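Local coordinates for uncharacterized protein Atu2452 (Agrobacterium tumefaciens, PDB 2R8B), which is of unknown function but belongs to the dienelactone hydrolase family and is probably an alpha/beta-fold hydrolase, at residues Leu146-Gly151 with Gly228-Arg233; Pro187-Leu192 with Glu212-Gln217; Gln205-Leu210 with Thr223-Gly228. All coordinates share one frame; numbering follows the deposited sequence.

Contact 1 (Leu146-Gly151 with Gly228-Arg233). With SO4 (sulfate ion), chain C.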
# COMPACT_ATOMS: atom_id res chain seq x y z
N LEU A 146 0.35 3.01 2.71
CA LEU A 146 1.67 2.47 2.90
C LEU A 146 1.51 0.98 3.02
O LEU A 146 0.65 0.50 3.74
CB LEU A 146 2.29 3.07 4.17
CG LEU A 146 3.63 2.42 4.49
CD1 LEU A 146 4.54 3.39 5.20
CD2 LEU A 146 3.41 1.15 5.32
N GLY A 147 2.35 0.23 2.32
CA GLY A 147 2.27 -1.23 2.33
C GLY A 147 3.65 -1.82 2.27
O GLY A 147 4.60 -1.21 1.73
N PHE A 148 3.78 -2.99 2.87
CA PHE A 148 5.04 -3.74 2.84
C PHE A 148 4.80 -5.04 2.13
O PHE A 148 3.92 -5.82 2.57
CB PHE A 148 5.50 -4.06 4.26
CG PHE A 148 6.66 -4.97 4.31
CD1 PHE A 148 7.87 -4.60 3.69
CD2 PHE A 148 6.57 -6.20 4.95
CE1 PHE A 148 8.97 -5.44 3.73
CE2 PHE A 148 7.68 -7.07 4.98
CZ PHE A 148 8.89 -6.69 4.36
N SER A 149 5.57 -5.28 1.05
CA SER A 149 5.58 -6.57 0.36
C SER A 149 4.14 -6.89 -0.12
O SER A 149 3.61 -6.14 -0.96
CB SER A 149 6.09 -7.64 1.33
OG SER A 149 6.66 -8.75 0.65
N ASN A 150 3.50 -7.94 0.42
CA ASN A 150 2.13 -8.31 0.01
C ASN A 150 1.13 -7.19 0.10
O ASN A 150 0.18 -7.14 -0.69
CB ASN A 150 1.59 -9.48 0.83
CG ASN A 150 0.12 -9.79 0.52
OD1 ASN A 150 -0.78 -9.56 1.36
ND2 ASN A 150 -0.14 -10.33 -0.67
N GLY A 151 1.33 -6.30 1.08
CA GLY A 151 0.52 -5.14 1.27
C GLY A 151 0.85 -4.04 0.27
O GLY A 151 -0.06 -3.31 -0.15
N GLY A 228 21.23 -5.47 -0.30
CA GLY A 228 20.40 -6.14 0.75
C GLY A 228 19.04 -6.64 0.28
O GLY A 228 18.69 -6.46 -0.89
N GLY A 229 18.30 -7.28 1.18
CA GLY A 229 17.29 -8.27 0.82
C GLY A 229 15.90 -7.72 0.95
O GLY A 229 15.67 -6.56 0.65
N HIS A 230 14.99 -8.56 1.43
CA HIS A 230 13.58 -8.23 1.68
C HIS A 230 13.38 -7.42 2.96
O HIS A 230 12.25 -6.94 3.25
CB HIS A 230 12.79 -9.53 1.81
CG HIS A 230 11.33 -9.37 1.51
ND1 HIS A 230 10.85 -8.76 0.36
CD2 HIS A 230 10.23 -9.78 2.20
CE1 HIS A 230 9.53 -8.80 0.35
NE2 HIS A 230 9.13 -9.40 1.46
N GLU A 231 14.44 -7.28 3.75
CA GLU A 231 14.36 -6.53 5.00
C GLU A 231 14.14 -5.04 4.74
O GLU A 231 14.64 -4.45 3.76
CB GLU A 231 15.60 -6.74 5.87
CG GLU A 231 16.81 -5.81 5.59
CD GLU A 231 17.71 -6.27 4.42
OE1 GLU A 231 18.81 -5.69 4.26
OE2 GLU A 231 17.36 -7.22 3.70
N ILE A 232 13.35 -4.43 5.62
CA ILE A 232 13.25 -2.99 5.72
C ILE A 232 14.48 -2.46 6.45
O ILE A 232 14.67 -2.85 7.62
CB ILE A 232 12.02 -2.63 6.52
CG1 ILE A 232 10.78 -2.85 5.67
CG2 ILE A 232 12.10 -1.19 7.04
CD1 ILE A 232 9.54 -2.72 6.52
N ARG A 233 15.32 -1.63 5.79
CA ARG A 233 16.42 -0.91 6.49
C ARG A 233 15.98 0.40 7.15
O ARG A 233 14.99 1.03 6.73
CB ARG A 233 17.64 -0.68 5.59
CG ARG A 233 18.26 -1.99 5.22
CD ARG A 233 19.75 -1.95 4.86
NE ARG A 233 20.11 -3.30 4.44
CZ ARG A 233 21.34 -3.72 4.17
NH1 ARG A 233 22.35 -2.90 4.27
NH2 ARG A 233 21.53 -4.97 3.79
S SO4 C . 2.79 -11.34 -2.54
O1 SO4 C . 2.04 -10.12 -2.82
O2 SO4 C . 2.65 -11.64 -1.12
O3 SO4 C . 2.15 -12.43 -3.28
O4 SO4 C . 4.23 -11.23 -2.86

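Contact 2 (Pro187-Leu192 with Glu212-Gln217)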
# COMPACT_ATOMS: atom_id res chain seq x y z
N PRO A 187 -2.17 14.72 -11.01
CA PRO A 187 -0.81 15.27 -11.14
C PRO A 187 -0.11 15.42 -9.80
O PRO A 187 1.12 15.53 -9.75
CB PRO A 187 -1.05 16.65 -11.73
CG PRO A 187 -2.29 16.50 -12.46
CD PRO A 187 -3.15 15.63 -11.62
N THR A 188 -0.89 15.41 -8.72
CA THR A 188 -0.38 15.59 -7.38
C THR A 188 -0.03 14.26 -6.74
O THR A 188 0.52 14.23 -5.65
CB THR A 188 -1.41 16.28 -6.48
OG1 THR A 188 -2.63 15.52 -6.49
CG2 THR A 188 -1.65 17.74 -6.93
N ARG A 189 -0.37 13.14 -7.38
CA ARG A 189 -0.01 11.85 -6.79
C ARG A 189 1.46 11.85 -6.52
O ARG A 189 2.25 12.38 -7.30
CB ARG A 189 -0.34 10.73 -7.73
CG ARG A 189 -1.51 9.92 -7.34
CD ARG A 189 -1.01 8.48 -7.27
NE ARG A 189 0.15 8.19 -8.14
CZ ARG A 189 0.20 7.20 -9.05
NH1 ARG A 189 -0.87 6.41 -9.23
NH2 ARG A 189 1.31 7.00 -9.77
N ARG A 190 1.84 11.30 -5.39
CA ARG A 190 3.24 11.12 -5.09
C ARG A 190 3.41 9.69 -4.66
O ARG A 190 2.70 9.24 -3.72
CB ARG A 190 3.68 12.04 -3.97
CG ARG A 190 3.87 13.46 -4.47
CD ARG A 190 4.21 14.45 -3.40
NE ARG A 190 5.55 14.30 -2.81
CZ ARG A 190 5.78 14.05 -1.51
NH1 ARG A 190 4.78 13.87 -0.65
NH2 ARG A 190 7.03 13.96 -1.05
N VAL A 191 4.33 8.98 -5.31
CA VAL A 191 4.71 7.69 -4.77
C VAL A 191 6.18 7.43 -4.45
O VAL A 191 7.10 7.86 -5.18
CB VAL A 191 4.00 6.46 -5.48
CG1 VAL A 191 3.07 6.90 -6.59
CG2 VAL A 191 4.95 5.38 -5.84
N LEU A 192 6.35 6.72 -3.33
CA LEU A 192 7.66 6.26 -2.87
C LEU A 192 7.80 4.75 -2.95
O LEU A 192 7.01 4.01 -2.36
CB LEU A 192 7.87 6.68 -1.42
CG LEU A 192 9.15 6.13 -0.81
CD1 LEU A 192 10.32 6.50 -1.64
CD2 LEU A 192 9.34 6.64 0.55
N GLU A 212 8.52 2.66 -13.57
CA GLU A 212 8.20 3.32 -14.81
C GLU A 212 6.74 3.28 -15.12
O GLU A 212 6.23 4.22 -15.69
CB GLU A 212 8.98 2.75 -15.98
CG GLU A 212 10.28 3.51 -16.22
CD GLU A 212 11.52 2.69 -15.80
OE1 GLU A 212 12.04 2.92 -14.66
OE2 GLU A 212 11.94 1.81 -16.61
N SER A 213 6.07 2.20 -14.75
CA SER A 213 4.64 2.10 -14.99
C SER A 213 3.86 3.19 -14.24
O SER A 213 3.08 3.93 -14.82
CB SER A 213 4.13 0.74 -14.55
OG SER A 213 4.81 -0.30 -15.25
N LEU A 214 4.08 3.26 -12.94
CA LEU A 214 3.46 4.31 -12.12
C LEU A 214 3.84 5.71 -12.61
O LEU A 214 3.02 6.64 -12.64
CB LEU A 214 3.89 4.10 -10.65
CG LEU A 214 3.28 2.80 -10.09
CD1 LEU A 214 3.70 2.49 -8.67
CD2 LEU A 214 1.76 2.90 -10.17
N LYS A 215 5.09 5.83 -13.02
CA LYS A 215 5.63 7.09 -13.44
C LYS A 215 4.89 7.56 -14.66
O LYS A 215 4.81 8.76 -14.92
CB LYS A 215 7.11 6.96 -13.72
CG LYS A 215 7.85 8.25 -13.60
CD LYS A 215 9.34 8.05 -13.77
CE LYS A 215 10.03 7.87 -12.42
NZ LYS A 215 11.45 7.51 -12.70
N ALA A 216 4.34 6.62 -15.41
CA ALA A 216 3.63 6.96 -16.66
C ALA A 216 2.18 7.38 -16.38
O ALA A 216 1.54 7.97 -17.22
CB ALA A 216 3.72 5.79 -17.68
N GLN A 217 1.67 7.08 -15.19
CA GLN A 217 0.30 7.46 -14.87
C GLN A 217 0.24 8.92 -14.57
O GLN A 217 -0.84 9.51 -14.62
CB GLN A 217 -0.18 6.73 -13.65
CG GLN A 217 -0.68 5.37 -13.88
CD GLN A 217 -1.02 4.71 -12.59
OE1 GLN A 217 -0.25 4.73 -11.63
NE2 GLN A 217 -2.20 4.14 -12.52

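Contact 3 (Gln205-Leu210 with Thr223-Gly228)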
# COMPACT_ATOMS: atom_id res chain seq x y z
N GLN A 205 14.59 -5.75 -11.72
CA GLN A 205 13.98 -5.33 -12.96
C GLN A 205 12.50 -5.17 -12.80
O GLN A 205 11.92 -4.34 -13.47
CB GLN A 205 14.32 -6.31 -14.06
CG GLN A 205 15.76 -6.17 -14.52
CD GLN A 205 16.05 -4.71 -15.00
OE1 GLN A 205 17.15 -4.18 -14.77
NE2 GLN A 205 15.03 -4.03 -15.62
N LEU A 206 11.86 -5.93 -11.90
CA LEU A 206 10.41 -5.77 -11.80
C LEU A 206 10.08 -4.54 -11.02
O LEU A 206 9.09 -3.89 -11.34
CB LEU A 206 9.70 -7.00 -11.25
CG LEU A 206 9.57 -8.18 -12.23
CD1 LEU A 206 8.93 -9.35 -11.46
CD2 LEU A 206 8.80 -7.87 -13.52
N THR A 207 10.88 -4.22 -9.99
CA THR A 207 10.73 -2.95 -9.27
C THR A 207 10.96 -1.77 -10.21
O THR A 207 10.20 -0.81 -10.21
CB THR A 207 11.77 -2.80 -8.20
OG1 THR A 207 11.67 -3.87 -7.25
CG2 THR A 207 11.61 -1.50 -7.50
N LYS A 208 12.03 -1.87 -11.00
CA LYS A 208 12.49 -0.81 -11.88
C LYS A 208 11.32 -0.58 -12.84
O LYS A 208 11.00 0.55 -13.20
CB LYS A 208 13.73 -1.33 -12.62
CG LYS A 208 14.89 -0.38 -12.94
CD LYS A 208 16.03 -0.28 -11.87
CE LYS A 208 17.35 -1.07 -12.20
NZ LYS A 208 17.94 -1.06 -13.64
N ALA A 209 10.64 -1.66 -13.20
CA ALA A 209 9.56 -1.60 -14.20
C ALA A 209 8.24 -1.12 -13.62
O ALA A 209 7.54 -0.34 -14.23
CB ALA A 209 9.37 -2.93 -14.87
N LEU A 210 7.89 -1.58 -12.45
CA LEU A 210 6.74 -1.01 -11.76
C LEU A 210 6.89 0.53 -11.64
O LEU A 210 5.96 1.30 -11.93
CB LEU A 210 6.62 -1.64 -10.39
CG LEU A 210 5.40 -1.19 -9.60
CD1 LEU A 210 4.08 -1.42 -10.39
CD2 LEU A 210 5.39 -1.79 -8.13
N THR A 223 12.23 6.13 -6.17
CA THR A 223 12.61 4.84 -5.61
C THR A 223 13.86 5.01 -4.79
O THR A 223 14.79 5.66 -5.22
CB THR A 223 12.89 3.82 -6.68
OG1 THR A 223 11.83 3.86 -7.63
CG2 THR A 223 12.92 2.41 -6.07
N VAL A 224 13.86 4.47 -3.57
CA VAL A 224 15.03 4.50 -2.72
C VAL A 224 15.49 3.06 -2.62
O VAL A 224 14.72 2.20 -2.25
CB VAL A 224 14.68 5.15 -1.35
CG1 VAL A 224 15.79 4.95 -0.32
CG2 VAL A 224 14.36 6.68 -1.53
N TRP A 225 16.72 2.77 -3.02
CA TRP A 225 17.25 1.41 -2.99
C TRP A 225 18.13 1.18 -1.78
O TRP A 225 18.57 2.11 -1.16
CB TRP A 225 18.10 1.17 -4.22
CG TRP A 225 17.34 1.19 -5.52
CD1 TRP A 225 17.16 2.27 -6.37
CD2 TRP A 225 16.66 0.09 -6.13
NE1 TRP A 225 16.41 1.89 -7.48
CE2 TRP A 225 16.08 0.56 -7.34
CE3 TRP A 225 16.49 -1.25 -5.77
CZ2 TRP A 225 15.32 -0.27 -8.20
CZ3 TRP A 225 15.72 -2.06 -6.59
CH2 TRP A 225 15.16 -1.57 -7.82
N HIS A 226 18.37 -0.06 -1.42
CA HIS A 226 19.50 -0.36 -0.56
C HIS A 226 20.09 -1.63 -1.12
O HIS A 226 19.37 -2.37 -1.81
CB HIS A 226 19.11 -0.47 0.93
CG HIS A 226 18.11 -1.54 1.26
ND1 HIS A 226 18.45 -2.86 1.42
CD2 HIS A 226 16.78 -1.46 1.52
CE1 HIS A 226 17.38 -3.56 1.76
NE2 HIS A 226 16.35 -2.74 1.82
N PRO A 227 21.38 -1.91 -0.81
CA PRO A 227 21.89 -3.25 -1.20
C PRO A 227 21.07 -4.16 -0.29
O PRO A 227 20.23 -3.65 0.49
CB PRO A 227 23.35 -3.23 -0.79
CG PRO A 227 23.47 -2.09 0.23
CD PRO A 227 22.34 -1.14 0.01
N GLY A 228 21.23 -5.47 -0.30
CA GLY A 228 20.40 -6.14 0.75
C GLY A 228 19.04 -6.64 0.28
O GLY A 228 18.69 -6.46 -0.89

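Contact 1 (Leu146-Gly151 with Gly228-Arg233)
F148 and S149 meet the loop residues H230 and I232 where strand 143-148 turns into helix 150-161. The F148 side chain can be followed outward. CB leads toward the loop, and with CG anti to the backbone N (chi1 172°) the ring is carried between two aliphatic groups on opposite faces: S149 CB lies 3.8 Å above the ring plane over its centre, and I232 CD1 makes a CH-pi contact from the other face, 4.2 Å from the F148 centroid. Along the ring margin, F148 CE1 approaches I232 CG1 at 3.7 Å. At the tip, F148 CZ reaches the backbone O of H230 at 3.5 Å, with that oxygen at the ring edge and near its plane. The two rings themselves meet obliquely, so neither a stack nor a T-shaped pair is formed.

Beside this apolar pairing, H230 NE2 comes within 2.7 Å of S149 OG, a weak hydrogen bond, bent to 121°; the placement of OG is less sure. ND1, the other ring nitrogen, bonds to D199 OD2, and the H173 ring meets the imidazole steeply. S149 has a positive phi of 59° within the sequence G147-F148-S149-N150-G151, which matches a GxSxG nucleophile elbow. Next to it, N150 ND2 binds sulfate O1 at 3.1 Å and O2 more weakly, while N150 OD1 accepts from F106 N. N153 and R105 also hold this anion, which probably came from the crystallisation liquor.

An elbow serine, a histidine reaching it through NE2 and an aspartate on ND1 are consistent with the Ser-His-Asp charge relay of alpha/beta hydrolases, with S149 the probable nucleophile.

Contact 2 (Pro187-Leu192 with Glu212-Gln217)
R189 reaches from the entry of strand 190-196 to Q217 near the end of helix 204-217, inside the beta-alpha-beta crossover that continues into strand 220-226. The guanidinium and the Q217 amide are turned against each other, their planes 63° apart. R189 presents its edge: Q217 OE1 lies near the guanidinium plane, 3.0 Å from R189 NH1 in a fairly straight bond (156°) and 3.3 Å from R189 NH2 in a weak one. Relative to the amide, NH1 sits above the carbonyl plane, 55° out of it, and so away from a lone pair. Bends at chi2 and chi3 fold the arginine chain across to the helix, whereas the glutamine is extended beyond CG.

Both ends of the Q217 amide are engaged, because NE2 donates to L159 O, which probably fixes which way the amide is flipped. The buried arginine is thus tied to a neutral acceptor on the helix. Its backbone also pairs with T220, joining the same residue to the next strand of the unit. L214 rests on L171 of strand 168-172. Farther along strand 190-196, an apolar pair continues the strand-helix contact, where V191 CG2 lies 4.2 Å from L214 CD1.

Contact 3 (Gln205-Leu210 with Thr223-Gly228)
W225 lays the far end of its indole against T207 and K208 of helix 204-217. The main touch is W225 CH2 to T207 CG2 at 3.6 Å, and T207 CB stands equally near that same carbon. T207 and W225 approach from opposite directions, the threonine methyl meeting the six-membered ring obliquely, neither squarely over the face nor at the edge. K208 comes in from the adjoining helical position: its bent chain runs at about a right angle to the tryptophan, and K208 CD lies 3.7 Å from W225 CZ2. No hydrogen bond crosses the contact; the pairing is apolar, made by methyl, methylene and ring carbons.

What sets the indole there is partly its own strand. With W225 CG beside the backbone N and anti to the carbonyl carbon (chi1 -65°), the ring leans back toward T223, two residues earlier, whose CG2 sits 3.7 Å above one indole face, offset toward the rim. T223 CG2 is also 4.4 Å from T207 CG2, a looser approach of the two methyls. The lysine tip is turned toward the preceding helical turn, where K208 NZ makes a weak hydrogen bond of 3.4 Å with Q205 OE1.

Further out, A195 of the neighbouring strand touches both T207 and W225, I193 touches both threonines, and V204 lies against the tryptophan. V224 and H226 make backbone hydrogen bonds to strand 190-196. Helix segment 205-210 and strand 223-226 run nearly antiparallel, at 166°, with axes 10.7 Å apart. Such a helix, laid against the outermost strand and the parallel strand before it, is the connecting helix of a beta-alpha-beta unit in the alpha/beta-hydrolase fold.

Overall arrangement
All three contacts reach the same mixed sheet. Contacts 2 and 3 share helix 204-217 and lie toward its two ends, their centres about 15 Å apart; L192 CD1 and V224 CG2 touch between them at 4.1 Å, on neighbouring strands. Contact 3 runs directly into contact 1 through the shared G228, with centres about 11 Å apart, and H226 NE2 packs 3.1 Å from E231 O. Contact 2 is more remote from the probable active site, its centre about 19 Å from that of contact 1. D199 and H230 lie in the loops that follow strands 190-196 and 220-226, so the crossover probably carries two triad members, while S149 comes from strand 143-148.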